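Local coordinates for protein putative carbonic anhydrase (Streptococcus mutans, PDB 3LAS) that probably catalyses the reversible hydration of carbon dioxide to hydrogencarbonate as a zinc-dependent, beta-class carbonic anhydrase, at residues 33-38 / 56-61; 27-32 / 81-86. All coordinates share one frame; numbering follows the deposited sequence.

Interaction 1. Residues 33-38 / 56-61; sequences VAIVTC and AHILRN. With ZN (zinc ion), chain C.
The carbonyl of zinc ligand C38 is gripped side-on by one arginine: R60 NE and R60 NH2 each donate to C38 O at 2.8 Å. The oxygen lies in the guanidinium plane; NH2 meets it in the carbonyl plane, NE from above. A bend at chi3 (71°) turns the R60 head onto this oxygen, while R60 CG runs alongside T37 CG2, 3.8 Å away. The C38 side chain, SG anti to the backbone N (chi1 -175°), binds zinc at 2.3 Å; H91, C94 and a water at 2.2 Å from ZN complete the site. The arginine is therefore a second-shell residue that probably helps fix the C38 backbone. N-terminal to this grip the two strands run parallel, tied by a ladder whose straightest rung is I35 N to H57 O (2.8 Å, 168°). I35 CD1 leans over A56 CB at 3.9 Å, and on the face of A34 and V36, L59 CD1 reaches A34 CB. These strands and helix 45-49 form a beta-alpha-beta unit: the helix covers the I35, T37, I58 and R60 face, helix 68-80 the A34 and L59 face, strand 85-91 flanks 33-38, and the second subunit adjoins 56-61 through backbone hydrogen bonds from I58 and R60.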
loop_
_atom_site.group_PDB
_atom_site.type_symbol
_atom_site.label_atom_id
_atom_site.label_comp_id
_atom_site.label_asym_id
_atom_site.label_seq_id
_atom_site.Cartn_x
_atom_site.Cartn_y
_atom_site.Cartn_z
ATOM N N VAL A 33 -4.711 11.546 -8.397
ATOM C CA VAL A 33 -3.913 11.573 -7.169
ATOM C C VAL A 33 -3.418 10.180 -6.833
ATOM O O VAL A 33 -4.162 9.176 -7.000
ATOM C CB VAL A 33 -4.746 12.112 -5.973
ATOM C CG1 VAL A 33 -3.881 12.088 -4.693
ATOM C CG2 VAL A 33 -5.273 13.492 -6.238
ATOM N N ALA A 34 -2.188 10.105 -6.350
ATOM C CA ALA A 34 -1.632 8.930 -5.667
ATOM C C ALA A 34 -1.352 9.296 -4.238
ATOM O O ALA A 34 -0.693 10.369 -3.964
ATOM C CB ALA A 34 -0.381 8.456 -6.373
ATOM N N ILE A 35 -1.812 8.462 -3.303
ATOM C CA ILE A 35 -1.557 8.653 -1.859
ATOM C C ILE A 35 -0.516 7.698 -1.411
ATOM O O ILE A 35 -0.569 6.511 -1.787
ATOM C CB ILE A 35 -2.873 8.377 -1.126
ATOM C CG1 ILE A 35 -3.948 9.421 -1.567
ATOM C CG2 ILE A 35 -2.697 8.436 0.421
ATOM C CD1 ILE A 35 -5.339 8.797 -1.542
ATOM N N VAL A 36 0.490 8.152 -0.672
ATOM C CA VAL A 36 1.541 7.272 -0.053
ATOM C C VAL A 36 1.313 7.291 1.434
ATOM O O VAL A 36 1.392 8.393 2.048
ATOM C CB VAL A 36 2.936 7.811 -0.415
ATOM C CG1 VAL A 36 4.064 7.028 0.283
ATOM C CG2 VAL A 36 3.140 7.854 -1.949
ATOM N N THR A 37 1.000 6.146 2.024
ATOM C CA THR A 37 0.701 6.134 3.446
ATOM C C THR A 37 1.119 4.817 4.095
ATOM O O THR A 37 1.756 3.958 3.460
ATOM C CB THR A 37 -0.781 6.454 3.688
ATOM O OG1 THR A 37 -1.037 6.724 5.063
ATOM C CG2 THR A 37 -1.700 5.381 3.154
ATOM N N CYS A 38 0.862 4.699 5.389
ATOM C CA CYS A 38 1.236 3.508 6.126
ATOM C C CYS A 38 0.196 2.418 5.958
ATOM O O CYS A 38 -1.015 2.668 5.747
ATOM C CB CYS A 38 1.352 3.923 7.606
ATOM S SG CYS A 38 1.982 2.494 8.645
ATOM N N ALA A 56 -8.539 7.352 -6.550
ATOM C CA ALA A 56 -7.105 7.648 -6.335
ATOM C C ALA A 56 -6.317 6.367 -6.145
ATOM O O ALA A 56 -6.821 5.369 -5.549
ATOM C CB ALA A 56 -6.976 8.470 -5.062
ATOM N N HIS A 57 -5.064 6.360 -6.585
ATOM C CA HIS A 57 -4.169 5.290 -6.223
ATOM C C HIS A 57 -3.762 5.384 -4.753
ATOM O O HIS A 57 -3.612 6.502 -4.208
ATOM C CB HIS A 57 -2.855 5.344 -7.086
ATOM C CG HIS A 57 -3.060 4.773 -8.438
ATOM N ND1 HIS A 57 -2.448 5.253 -9.581
ATOM C CD2 HIS A 57 -3.852 3.743 -8.829
ATOM C CE1 HIS A 57 -2.773 4.479 -10.609
ATOM N NE2 HIS A 57 -3.683 3.579 -10.189
ATOM N N ILE A 58 -3.650 4.214 -4.145
ATOM C CA ILE A 58 -3.331 4.147 -2.678
ATOM C C ILE A 58 -2.154 3.226 -2.535
ATOM O O ILE A 58 -2.249 2.033 -2.826
ATOM C CB ILE A 58 -4.518 3.660 -1.834
ATOM C CG1 ILE A 58 -5.746 4.578 -2.114
ATOM C CG2 ILE A 58 -4.160 3.669 -0.366
ATOM C CD1 ILE A 58 -7.068 3.957 -1.570
ATOM N N LEU A 59 -0.997 3.802 -2.199
ATOM C CA LEU A 59 0.273 3.090 -1.953
ATOM C C LEU A 59 0.460 3.004 -0.469
ATOM O O LEU A 59 0.287 4.007 0.241
ATOM C CB LEU A 59 1.481 3.778 -2.580
ATOM C CG LEU A 59 1.532 3.805 -4.110
ATOM C CD1 LEU A 59 0.497 4.746 -4.733
ATOM C CD2 LEU A 59 2.881 4.344 -4.530
ATOM N N ARG A 60 0.827 1.820 0.044
ATOM C CA ARG A 60 0.946 1.681 1.528
ATOM C C ARG A 60 2.082 0.765 1.823
ATOM O O ARG A 60 2.266 -0.315 1.247
ATOM C CB ARG A 60 -0.319 1.057 2.131
ATOM C CG ARG A 60 -1.611 1.829 1.743
ATOM C CD ARG A 60 -2.891 1.303 2.405
ATOM N NE ARG A 60 -2.852 1.657 3.862
ATOM C CZ ARG A 60 -3.866 1.558 4.690
ATOM N NH1 ARG A 60 -5.073 1.204 4.266
ATOM N NH2 ARG A 60 -3.699 1.859 5.950
ATOM N N ASN A 61 2.880 1.157 2.829
ATOM C CA ASN A 61 4.018 0.377 3.305
ATOM C C ASN A 61 4.187 0.638 4.788
ATOM O O ASN A 61 3.366 1.349 5.411
ATOM C CB ASN A 61 5.286 0.583 2.480
ATOM C CG ASN A 61 5.860 1.998 2.662
ATOM O OD1 ASN A 61 5.452 2.700 3.591
ATOM N ND2 ASN A 61 6.843 2.329 1.870
HETATM ZN ZN ZN C . 2.188 3.317 10.755
HETATM O O HOH W 1 1.805 1.606 12.009
#

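Interaction 2. Residues 27-32 / 81-86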
loop_
_atom_site.group_PDB
_atom_site.type_symbol
_atom_site.label_atom_id
_atom_site.label_comp_id
_atom_site.label_asym_id
_atom_site.label_seq_id
_atom_site.Cartn_x
_atom_site.Cartn_y
_atom_site.Cartn_z
ATOM N N LEU A 27 -8.892 2.409 -15.630
ATOM C CA LEU A 27 -7.657 2.164 -14.943
ATOM C C LEU A 27 -7.035 3.477 -14.432
ATOM O O LEU A 27 -6.426 3.512 -13.362
ATOM C CB LEU A 27 -6.737 1.511 -15.941
ATOM C CG LEU A 27 -5.571 0.720 -15.416
ATOM C CD1 LEU A 27 -5.462 0.139 -14.004
ATOM C CD2 LEU A 27 -4.900 -0.231 -16.487
ATOM N N LYS A 28 -7.160 4.581 -15.155
ATOM C CA LYS A 28 -6.613 5.860 -14.721
ATOM C C LYS A 28 -7.456 6.456 -13.601
ATOM O O LYS A 28 -8.662 6.686 -13.753
ATOM C CB LYS A 28 -6.570 6.855 -15.913
ATOM C CG LYS A 28 -5.508 6.532 -16.968
ATOM C CD LYS A 28 -5.438 7.726 -17.968
ATOM C CE LYS A 28 -4.173 7.697 -18.793
ATOM N NZ LYS A 28 -4.172 6.499 -19.678
ATOM N N PRO A 29 -6.892 6.704 -12.406
ATOM C CA PRO A 29 -7.721 7.235 -11.323
ATOM C C PRO A 29 -8.368 8.552 -11.661
ATOM O O PRO A 29 -7.699 9.436 -12.192
ATOM C CB PRO A 29 -6.700 7.376 -10.161
ATOM C CG PRO A 29 -5.652 6.298 -10.440
ATOM C CD PRO A 29 -5.527 6.404 -11.962
ATOM N N LYS A 30 -9.614 8.744 -11.263
ATOM C CA LYS A 30 -10.359 9.955 -11.649
ATOM C C LYS A 30 -9.739 11.236 -11.127
ATOM O O LYS A 30 -9.743 12.309 -11.835
ATOM C CB LYS A 30 -11.772 9.838 -11.063
ATOM C CG LYS A 30 -12.680 10.916 -11.539
ATOM C CD LYS A 30 -14.118 10.579 -11.164
ATOM C CE LYS A 30 -14.995 11.748 -11.424
ATOM N NZ LYS A 30 -16.240 11.376 -10.733
ATOM N N THR A 31 -9.230 11.194 -9.918
ATOM C CA THR A 31 -8.718 12.436 -9.321
ATOM C C THR A 31 -7.308 12.766 -9.711
ATOM O O THR A 31 -6.784 13.835 -9.332
ATOM C CB THR A 31 -8.759 12.445 -7.763
ATOM O OG1 THR A 31 -7.805 11.481 -7.306
ATOM C CG2 THR A 31 -10.179 12.078 -7.228
ATOM N N ARG A 32 -6.616 11.833 -10.381
ATOM C CA ARG A 32 -5.179 12.035 -10.739
ATOM C C ARG A 32 -4.305 12.154 -9.528
ATOM O O ARG A 32 -3.191 12.673 -9.586
ATOM C CB ARG A 32 -4.929 13.155 -11.729
ATOM C CG ARG A 32 -5.787 12.977 -13.032
ATOM C CD ARG A 32 -5.239 13.920 -14.033
ATOM N NE ARG A 32 -5.944 14.170 -15.262
ATOM C CZ ARG A 32 -7.077 14.832 -15.399
ATOM N NH1 ARG A 32 -7.811 15.171 -14.317
ATOM N NH2 ARG A 32 -7.461 15.066 -16.673
ATOM N N LEU A 81 -0.441 5.707 -15.887
ATOM C CA LEU A 81 -1.815 5.820 -15.404
ATOM C C LEU A 81 -2.304 7.235 -15.156
ATOM O O LEU A 81 -3.390 7.373 -14.580
ATOM C CB LEU A 81 -2.080 4.807 -14.253
ATOM C CG LEU A 81 -1.695 3.402 -14.583
ATOM C CD1 LEU A 81 -1.812 2.459 -13.372
ATOM C CD2 LEU A 81 -2.548 2.824 -15.796
ATOM N N GLY A 82 -1.508 8.242 -15.528
ATOM C CA GLY A 82 -2.065 9.596 -15.631
ATOM C C GLY A 82 -2.100 10.379 -14.377
ATOM O O GLY A 82 -2.574 11.515 -14.375
ATOM N N THR A 83 -1.680 9.865 -13.219
ATOM C CA THR A 83 -1.764 10.722 -12.029
ATOM C C THR A 83 -0.732 11.845 -12.085
ATOM O O THR A 83 0.292 11.758 -12.790
ATOM C CB THR A 83 -1.676 9.956 -10.679
ATOM O OG1 THR A 83 -0.351 9.430 -10.534
ATOM C CG2 THR A 83 -2.701 8.819 -10.596
ATOM N N SER A 84 -1.004 12.899 -11.330
ATOM C CA SER A 84 -0.181 14.087 -11.384
ATOM C C SER A 84 -0.172 14.855 -10.135
ATOM O O SER A 84 0.264 16.012 -10.101
ATOM C CB SER A 84 -0.528 14.924 -12.613
ATOM O OG SER A 84 -1.887 15.228 -12.644
ATOM N N GLU A 85 -0.519 14.249 -9.013
ATOM C CA GLU A 85 -0.487 14.829 -7.691
ATOM C C GLU A 85 -0.173 13.714 -6.679
ATOM O O GLU A 85 -0.583 12.559 -6.889
ATOM C CB GLU A 85 -1.920 15.456 -7.424
ATOM C CG GLU A 85 -2.008 16.028 -6.013
ATOM C CD GLU A 85 -3.305 16.880 -5.795
ATOM O OE1 GLU A 85 -4.045 17.252 -6.719
ATOM O OE2 GLU A 85 -3.473 17.156 -4.574
ATOM N N ILE A 86 0.578 14.049 -5.633
ATOM C CA ILE A 86 0.942 13.054 -4.600
ATOM C C ILE A 86 0.544 13.594 -3.249
ATOM O O ILE A 86 0.736 14.804 -2.981
ATOM C CB ILE A 86 2.485 12.746 -4.613
ATOM C CG1 ILE A 86 2.869 12.153 -5.955
ATOM C CG2 ILE A 86 2.766 11.766 -3.478
ATOM C CD1 ILE A 86 4.412 12.136 -6.096
HETATM O O HOH W 2 -5.158 9.479 -13.493
HETATM O O HOH W 3 -5.023 16.050 -9.094
#
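The backbones meet at R32 O, which takes S84 N at 2.8 Å in a nearly straight bond (175°) on a carbonyl lone pair, and E85 N more weakly. The first segment folds into a type I beta turn from P29 to R32, closed by R32 N to P29 O, and the second leads from helix 68-80 into strand 85-91; the contact thus joins two entry loops at one end of the beta-carbonic anhydrase sheet. L81 lies obliquely across L27, and L81 CD2 sits 3.7 Å from the branch point L27 CG. Next to them the aliphatic part of K28 passes over the L81 carbonyl, with K28 CG 3.3 Å from L81 O. P29 CD also rests on that oxygen, and the P29 and T83 side chains cross obliquely, P29 CG to T83 CG2 at 3.9 Å. A water donates to both P29 O and L81 O, linking the turn to the second segment. T83 CG2, anti to its carbonyl carbon, faces the turn, while T83 OG1 hydrogen-bonds to S77 OG. G82 has a positive phi (85°), which favours glycine, and K28 CE passes near G82 CA. The R32 chain, extended from CG to NE, passes along the G82 carbonyl, and R32 CB and CD come near S84 OG. The E85 chain is extended, CG anti to the backbone N, and its two carboxylate oxygens accept from the backbone N of Y5 and F6 of the second subunit. This places the start of strand 85-91 at the dimer interface. A second water bridges the same carboxylate back to the turn, donating to T31 O and to E85 OE1, at 2.8 Å from each.

The two interactions are centred about 11 Å apart and serve one sheet, in which strands 33-38 and 85-91 are neighbours. Along the chain, interaction 1 is nested within interaction 2: 27-32 runs directly into 33-38, then come 56-61, helix 68-80 and, last, segment 81-86. The sheet joins them where A34 N approaches E85 O at 3.0 Å, a probable hydrogen bond. H57 is the other junction, its ring packing on P29, L81 and T83 while ND1 hydrogen-bonds to S77 OG. Interaction 2 thus lies at the end where these strands begin, and interaction 1 ends where strand 33-38 delivers C38 to the zinc. Both touch the second subunit, so the dimer interface runs past each.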